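Long-range contact in tryptophane-5-halogenase (Microbispora sp. ATCC PTA-5024, PDB 5UAO), which chlorinates a tryptophan of the NAI-107 lanthipeptide at its 5-position, probably as a flavin-dependent halogenase: residues A22-V34 with V370-P382. Sequence-based numbering, arbitrary orientation.
Sequences ADDDPGAIRTVGV and VSLLPSSRRDPLP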
ATOM      1  N   ALA A  22     -18.203   9.758  27.171  1.00 60.13           N
ATOM      2  CA  ALA A  22     -18.808  10.384  28.349  1.00 69.34           C
ATOM      3  C   ALA A  22     -19.907  11.297  28.909  1.00 71.24           C
ATOM      4  O   ALA A  22     -20.210  12.321  28.330  1.00 63.29           O
ATOM      5  CB  ALA A  22     -17.552  11.188  28.048  1.00 20.00           C
ATOM      6  N   ASP A  23     -20.487  10.914  30.040  1.00 64.71           N
ATOM      7  CA  ASP A  23     -21.800  11.383  30.466  1.00 64.99           C
ATOM      8  C   ASP A  23     -21.855  12.842  30.978  1.00 67.31           C
ATOM      9  O   ASP A  23     -22.928  13.434  31.009  1.00 75.63           O
ATOM     10  CB  ASP A  23     -22.339  10.454  31.556  1.00 20.00           C
ATOM     11  CG  ASP A  23     -22.690   9.078  31.027  1.00 20.00           C
ATOM     12  OD1 ASP A  23     -22.789   8.922  29.792  1.00 20.00           O
ATOM     13  OD2 ASP A  23     -22.882   8.092  31.770  1.00 20.00           O
ATOM     14  N   ASP A  24     -20.662  13.368  31.188  1.00 66.88           N
ATOM     15  CA  ASP A  24     -20.323  14.607  31.819  1.00 69.42           C
ATOM     16  C   ASP A  24     -20.110  15.645  30.767  1.00 70.93           C
ATOM     17  O   ASP A  24     -20.573  16.751  30.851  1.00 85.87           O
ATOM     18  CB  ASP A  24     -18.935  14.352  32.392  1.00 20.00           C
ATOM     19  CG  ASP A  24     -18.781  14.789  33.797  1.00 20.00           C
ATOM     20  OD1 ASP A  24     -19.212  14.053  34.701  1.00 20.00           O
ATOM     21  OD2 ASP A  24     -18.162  15.843  34.001  1.00 20.00           O
ATOM     22  N   ASP A  25     -19.344  15.224  29.784  1.00 71.12           N
ATOM     23  CA  ASP A  25     -18.787  15.997  28.637  1.00 65.28           C
ATOM     24  C   ASP A  25     -19.879  16.793  27.927  1.00 63.93           C
ATOM     25  O   ASP A  25     -20.749  16.209  27.265  1.00 63.90           O
ATOM     26  CB  ASP A  25     -18.092  15.061  27.629  1.00 66.57           C
ATOM     27  CG  ASP A  25     -17.125  15.790  26.668  1.00 68.90           C
ATOM     28  OD1 ASP A  25     -17.061  17.059  26.592  1.00 69.59           O
ATOM     29  OD2 ASP A  25     -16.406  15.044  25.968  1.00 68.13           O
ATOM     30  N   PRO A  26     -19.846  18.129  28.078  1.00 63.77           N
ATOM     31  CA  PRO A  26     -20.798  19.002  27.396  1.00 59.16           C
ATOM     32  C   PRO A  26     -20.237  19.286  25.977  1.00 54.17           C
ATOM     33  O   PRO A  26     -20.870  19.965  25.160  1.00 58.16           O
ATOM     34  CB  PRO A  26     -20.764  20.248  28.277  1.00 57.28           C
ATOM     35  CG  PRO A  26     -19.295  20.354  28.649  1.00 59.93           C
ATOM     36  CD  PRO A  26     -18.777  18.920  28.737  1.00 61.69           C
ATOM     37  N   GLY A  27     -19.023  18.783  25.744  1.00 49.78           N
ATOM     38  CA  GLY A  27     -18.346  18.803  24.439  1.00 50.72           C
ATOM     39  C   GLY A  27     -18.555  17.525  23.606  1.00 47.53           C
ATOM     40  O   GLY A  27     -18.081  17.444  22.487  1.00 41.98           O
ATOM     41  N   ALA A  28     -19.284  16.523  24.130  1.00 44.67           N
ATOM     42  CA  ALA A  28     -19.437  15.252  23.412  1.00 43.57           C
ATOM     43  C   ALA A  28     -20.217  15.379  22.107  1.00 37.24           C
ATOM     44  O   ALA A  28     -21.125  16.155  22.010  1.00 37.98           O
ATOM     45  CB  ALA A  28     -20.098  14.197  24.299  1.00 44.38           C
ATOM     46  N   ILE A  29     -19.871  14.555  21.117  1.00 37.04           N
ATOM     47  CA  ILE A  29     -20.673  14.438  19.890  1.00 33.51           C
ATOM     48  C   ILE A  29     -21.730  13.399  20.133  1.00 33.75           C
ATOM     49  O   ILE A  29     -21.441  12.187  20.121  1.00 34.73           O
ATOM     50  CB  ILE A  29     -19.782  14.103  18.671  1.00 34.86           C
ATOM     51  CG1 ILE A  29     -19.038  15.397  18.277  1.00 40.91           C
ATOM     52  CG2 ILE A  29     -20.610  13.594  17.504  1.00 35.93           C
ATOM     53  CD1 ILE A  29     -17.828  15.211  17.405  1.00 45.32           C
ATOM     54  N   ARG A  30     -22.966  13.873  20.269  1.00 31.17           N
ATOM     55  CA  ARG A  30     -24.079  13.034  20.659  1.00 33.90           C
ATOM     56  C   ARG A  30     -25.127  12.833  19.564  1.00 31.46           C
ATOM     57  O   ARG A  30     -25.874  11.858  19.594  1.00 29.13           O
ATOM     58  CB  ARG A  30     -24.789  13.668  21.888  1.00 37.21           C
ATOM     59  CG  ARG A  30     -23.928  13.714  23.169  1.00 43.98           C
ATOM     60  CD  ARG A  30     -24.731  14.201  24.380  1.00 46.76           C
ATOM     61  NE  ARG A  30     -23.862  14.507  25.535  1.00 54.90           N
ATOM     62  CZ  ARG A  30     -23.206  13.605  26.277  1.00 56.39           C
ATOM     63  NH1 ARG A  30     -23.304  12.288  26.007  1.00 56.30           N
ATOM     64  NH2 ARG A  30     -22.451  14.012  27.312  1.00 52.49           N
ATOM     65  N   THR A  31     -25.274  13.810  18.671  1.00 30.83           N
ATOM     66  CA  THR A  31     -26.303  13.765  17.627  1.00 30.89           C
ATOM     67  C   THR A  31     -25.592  13.842  16.274  1.00 30.66           C
ATOM     68  O   THR A  31     -24.702  14.624  16.133  1.00 28.95           O
ATOM     69  CB  THR A  31     -27.272  14.975  17.742  1.00 32.13           C
ATOM     70  OG1 THR A  31     -26.604  16.216  17.442  1.00 31.24           O
ATOM     71  CG2 THR A  31     -27.796  15.068  19.199  1.00 35.71           C
ATOM     72  N   VAL A  32     -26.067  13.083  15.281  1.00 31.10           N
ATOM     73  CA  VAL A  32     -25.560  13.170  13.911  1.00 28.46           C
ATOM     74  C   VAL A  32     -26.761  13.326  12.997  1.00 27.86           C
ATOM     75  O   VAL A  32     -27.770  12.627  13.143  1.00 28.77           O
ATOM     76  CB  VAL A  32     -24.762  11.919  13.502  1.00 27.73           C
ATOM     77  CG1 VAL A  32     -24.367  12.000  12.056  1.00 28.30           C
ATOM     78  CG2 VAL A  32     -23.538  11.708  14.395  1.00 32.13           C
ATOM     79  N   GLY A  33     -26.654  14.304  12.131  1.00 25.38           N
ATOM     80  CA  GLY A  33     -27.627  14.585  11.047  1.00 30.85           C
ATOM     81  C   GLY A  33     -27.062  14.102   9.695  1.00 26.36           C
ATOM     82  O   GLY A  33     -26.090  14.637   9.186  1.00 25.42           O
ATOM     83  N   VAL A  34     -27.663  13.062   9.159  1.00 25.20           N
ATOM     84  CA  VAL A  34     -27.375  12.571   7.827  1.00 23.26           C
ATOM     85  C   VAL A  34     -28.314  13.247   6.806  1.00 25.44           C
ATOM     86  O   VAL A  34     -29.568  13.085   6.819  1.00 25.62           O
ATOM     87  CB  VAL A  34     -27.527  11.057   7.793  1.00 24.26           C
ATOM     88  CG1 VAL A  34     -27.383  10.546   6.338  1.00 22.29           C
ATOM     89  CG2 VAL A  34     -26.554  10.444   8.795  1.00 25.38           C
ATOM     90  N   VAL A 370     -17.208   6.026  10.382  1.00 26.45           N
ATOM     91  CA  VAL A 370     -17.663   5.320  11.594  1.00 27.07           C
ATOM     92  C   VAL A 370     -16.520   4.999  12.536  1.00 31.28           C
ATOM     93  O   VAL A 370     -16.664   5.117  13.792  1.00 30.95           O
ATOM     94  CB  VAL A 370     -18.503   4.106  11.269  1.00 29.10           C
ATOM     95  CG1 VAL A 370     -18.891   3.319  12.535  1.00 32.55           C
ATOM     96  CG2 VAL A 370     -19.778   4.599  10.591  1.00 32.17           C
ATOM     97  N   SER A 371     -15.383   4.654  11.948  1.00 28.46           N
ATOM     98  CA  SER A 371     -14.174   4.452  12.712  1.00 31.25           C
ATOM     99  C   SER A 371     -13.561   5.693  13.288  1.00 33.11           C
ATOM    100  O   SER A 371     -12.922   5.604  14.306  1.00 29.87           O
ATOM    101  CB  SER A 371     -13.076   3.922  11.772  1.00 31.53           C
ATOM    102  OG  SER A 371     -13.432   2.668  11.303  1.00 39.07           O
ATOM    103  N   LEU A 372     -13.571   6.798  12.535  1.00 31.66           N
ATOM    104  CA  LEU A 372     -12.804   7.958  12.887  1.00 29.15           C
ATOM    105  C   LEU A 372     -13.576   9.122  13.545  1.00 31.28           C
ATOM    106  O   LEU A 372     -12.954  10.074  14.013  1.00 30.96           O
ATOM    107  CB  LEU A 372     -12.033   8.481  11.672  1.00 27.50           C
ATOM    108  CG  LEU A 372     -10.993   7.574  11.040  1.00 30.79           C
ATOM    109  CD1 LEU A 372     -10.227   8.363   9.974  1.00 32.02           C
ATOM    110  CD2 LEU A 372     -10.040   6.996  12.048  1.00 31.96           C
ATOM    111  N   LEU A 373     -14.898   9.047  13.583  1.00 33.90           N
ATOM    112  CA  LEU A 373     -15.737  10.126  14.141  1.00 32.81           C
ATOM    113  C   LEU A 373     -15.294  10.376  15.583  1.00 35.05           C
ATOM    114  O   LEU A 373     -15.213   9.443  16.355  1.00 34.30           O
ATOM    115  CB  LEU A 373     -17.185   9.748  14.072  1.00 32.04           C
ATOM    116  CG  LEU A 373     -18.195  10.775  14.678  1.00 35.50           C
ATOM    117  CD1 LEU A 373     -18.309  11.996  13.790  1.00 38.79           C
ATOM    118  CD2 LEU A 373     -19.557  10.143  14.869  1.00 35.61           C
ATOM    119  N   PRO A 374     -14.928  11.621  15.928  1.00 36.24           N
ATOM    120  CA  PRO A 374     -14.541  11.821  17.324  1.00 38.56           C
ATOM    121  C   PRO A 374     -15.693  11.644  18.301  1.00 37.08           C
ATOM    122  O   PRO A 374     -16.836  11.776  17.935  1.00 39.34           O
ATOM    123  CB  PRO A 374     -14.029  13.260  17.355  1.00 38.01           C
ATOM    124  CG  PRO A 374     -13.673  13.581  15.924  1.00 43.56           C
ATOM    125  CD  PRO A 374     -14.670  12.824  15.105  1.00 38.04           C
ATOM    126  N   SER A 375     -15.358  11.343  19.535  1.00 37.46           N
ATOM    127  CA  SER A 375     -16.308  11.268  20.638  1.00 41.73           C
ATOM    128  C   SER A 375     -16.728  12.640  21.111  1.00 41.41           C
ATOM    129  O   SER A 375     -17.757  12.756  21.752  1.00 42.10           O
ATOM    130  CB  SER A 375     -15.663  10.642  21.860  1.00 46.76           C
ATOM    131  OG  SER A 375     -15.082   9.419  21.524  1.00 52.44           O
ATOM    132  N   SER A 376     -15.916  13.654  20.833  1.00 40.34           N
ATOM    133  CA  SER A 376     -16.152  14.979  21.375  1.00 51.35           C
ATOM    134  C   SER A 376     -15.416  16.058  20.562  1.00 51.78           C
ATOM    135  O   SER A 376     -14.452  15.763  19.847  1.00 45.27           O
ATOM    136  CB  SER A 376     -15.722  15.040  22.864  1.00 55.33           C
ATOM    137  OG  SER A 376     -14.359  15.413  22.995  1.00 59.10           O
ATOM    138  N   ARG A 377     -15.873  17.308  20.685  1.00 52.37           N
ATOM    139  CA  ARG A 377     -15.300  18.410  19.893  1.00 56.64           C
ATOM    140  C   ARG A 377     -13.875  18.759  20.362  1.00 54.50           C
ATOM    141  O   ARG A 377     -13.121  19.407  19.654  1.00 57.66           O
ATOM    142  CB  ARG A 377     -16.255  19.617  19.828  1.00 61.68           C
ATOM    143  CG  ARG A 377     -17.723  19.191  19.622  1.00 64.15           C
ATOM    144  CD  ARG A 377     -18.738  20.292  19.307  1.00 68.16           C
ATOM    145  NE  ARG A 377     -20.091  19.873  19.718  1.00 65.77           N
ATOM    146  CZ  ARG A 377     -20.577  20.032  20.951  1.00 78.47           C
ATOM    147  NH1 ARG A 377     -19.858  20.627  21.908  1.00 81.88           N
ATOM    148  NH2 ARG A 377     -21.800  19.614  21.241  1.00 84.88           N
ATOM    149  N   ARG A 378     -13.487  18.291  21.535  1.00 61.64           N
ATOM    150  CA  ARG A 378     -12.107  18.486  22.006  1.00 75.38           C
ATOM    151  C   ARG A 378     -11.077  17.520  21.312  1.00 76.25           C
ATOM    152  O   ARG A 378     -10.022  17.969  20.876  1.00 72.17           O
ATOM    153  CB  ARG A 378     -12.070  18.430  23.553  1.00 79.09           C
ATOM    154  CG  ARG A 378     -12.822  19.609  24.212  1.00 89.54           C
ATOM    155  CD  ARG A 378     -13.267  19.370  25.659  1.00 92.77           C
ATOM    156  NE  ARG A 378     -13.808  18.015  25.846  1.00105.70           N
ATOM    157  CZ  ARG A 378     -13.232  17.020  26.536  1.00103.25           C
ATOM    158  NH1 ARG A 378     -12.082  17.192  27.180  1.00105.43           N
ATOM    159  NH2 ARG A 378     -13.830  15.831  26.607  1.00102.63           N
ATOM    160  N   ASP A 379     -11.412  16.231  21.185  1.00 67.99           N
ATOM    161  CA  ASP A 379     -10.572  15.212  20.506  1.00 60.69           C
ATOM    162  C   ASP A 379      -9.858  15.670  19.182  1.00 51.71           C
ATOM    163  O   ASP A 379     -10.359  16.502  18.426  1.00 50.28           O
ATOM    164  CB  ASP A 379     -11.434  13.951  20.231  1.00 61.68           C
ATOM    165  CG  ASP A 379     -11.619  13.035  21.468  1.00 66.25           C
ATOM    166  OD1 ASP A 379     -10.611  12.429  21.910  1.00 81.81           O
ATOM    167  OD2 ASP A 379     -12.768  12.865  21.969  1.00 64.02           O
ATOM    168  N   PRO A 380      -8.669  15.113  18.879  1.00 54.71           N
ATOM    169  CA  PRO A 380      -8.008  15.458  17.571  1.00 55.38           C
ATOM    170  C   PRO A 380      -8.833  15.047  16.324  1.00 41.94           C
ATOM    171  O   PRO A 380      -9.513  14.018  16.338  1.00 41.36           O
ATOM    172  CB  PRO A 380      -6.670  14.689  17.612  1.00 58.97           C
ATOM    173  CG  PRO A 380      -6.739  13.793  18.820  1.00 64.00           C
ATOM    174  CD  PRO A 380      -7.795  14.316  19.762  1.00 58.34           C
ATOM    175  N   LEU A 381      -8.822  15.861  15.286  1.00 41.08           N
ATOM    176  CA  LEU A 381      -9.700  15.573  14.132  1.00 44.27           C
ATOM    177  C   LEU A 381      -8.924  14.890  13.004  1.00 38.11           C
ATOM    178  O   LEU A 381      -8.114  15.503  12.432  1.00 35.15           O
ATOM    179  CB  LEU A 381     -10.302  16.852  13.603  1.00 43.02           C
ATOM    180  CG  LEU A 381     -11.405  16.627  12.565  1.00 43.06           C
ATOM    181  CD1 LEU A 381     -12.614  15.940  13.187  1.00 44.84           C
ATOM    182  CD2 LEU A 381     -11.810  17.965  11.971  1.00 45.95           C
ATOM    183  N   PRO A 382      -9.208  13.636  12.657  1.00 38.91           N
ATOM    184  CA  PRO A 382      -8.372  12.971  11.637  1.00 40.92           C
ATOM    185  C   PRO A 382      -8.910  13.101  10.211  1.00 36.68           C
ATOM    186  O   PRO A 382      -8.884  12.158   9.432  1.00 41.27           O
ATOM    187  CB  PRO A 382      -8.439  11.520  12.081  1.00 38.12           C
ATOM    188  CG  PRO A 382      -9.880  11.421  12.485  1.00 42.33           C
ATOM    189  CD  PRO A 382     -10.219  12.725  13.166  1.00 40.56           C
TER
HETATM  190  O   HOH W   1     -19.352  10.626  18.607  1.00 47.15           O
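A single antiparallel beta bridge, with Ala28 and Ser376 as its non-hydrogen-bonded pair, joins the run-in to strand 31-35 to the loop leaving helix 358-372. Two backbone bonds flank it: Arg377 N gives to Gly27 O (2.9 Å), and Ile29 N to Ser375 O (2.8 Å). Next to the bridge a water donates to both Ile29 O and Pro374 O. On one flank Asp25 carries the polar grip. With CG anti to the backbone N (chi1 -162°), the carboxylate is carried toward 370-382, where OD2 meets Arg378 NH2 (2.8 Å) in a salt bridge, while OD1 accepts from Gly27 N (2.7 Å) in an Asx turn. OD2 lies in the guanidinium plane, yet the arginine meets the carboxylate from above, the two planes 76° apart; Arg378 is poorly ordered. With an alanine here, Arg378 is likely to lose this carboxylate and Gly27 N its turn acceptor, leaving the turn free to shift. Arg377, extended from CG to NE, lays one guanidinium face over Gly27 O, but its main charge partner is Asp226. On the apolar flank Ile29 reaches Pro374, CD1 to CB 4.3 Å, and Val32 CG2 meets Leu373 CD2 at 4.3 Å beside Phe227 and Leu48. Asp379 turns to Arg477 of the second subunit. The contact thus ties the approach to the first strand of the parallel core, whose following GxGxxG-type turn is consistent with FAD binding, to a distant helix exit, within a Rossmann-type dinucleotide-binding fold as in flavin-dependent halogenases.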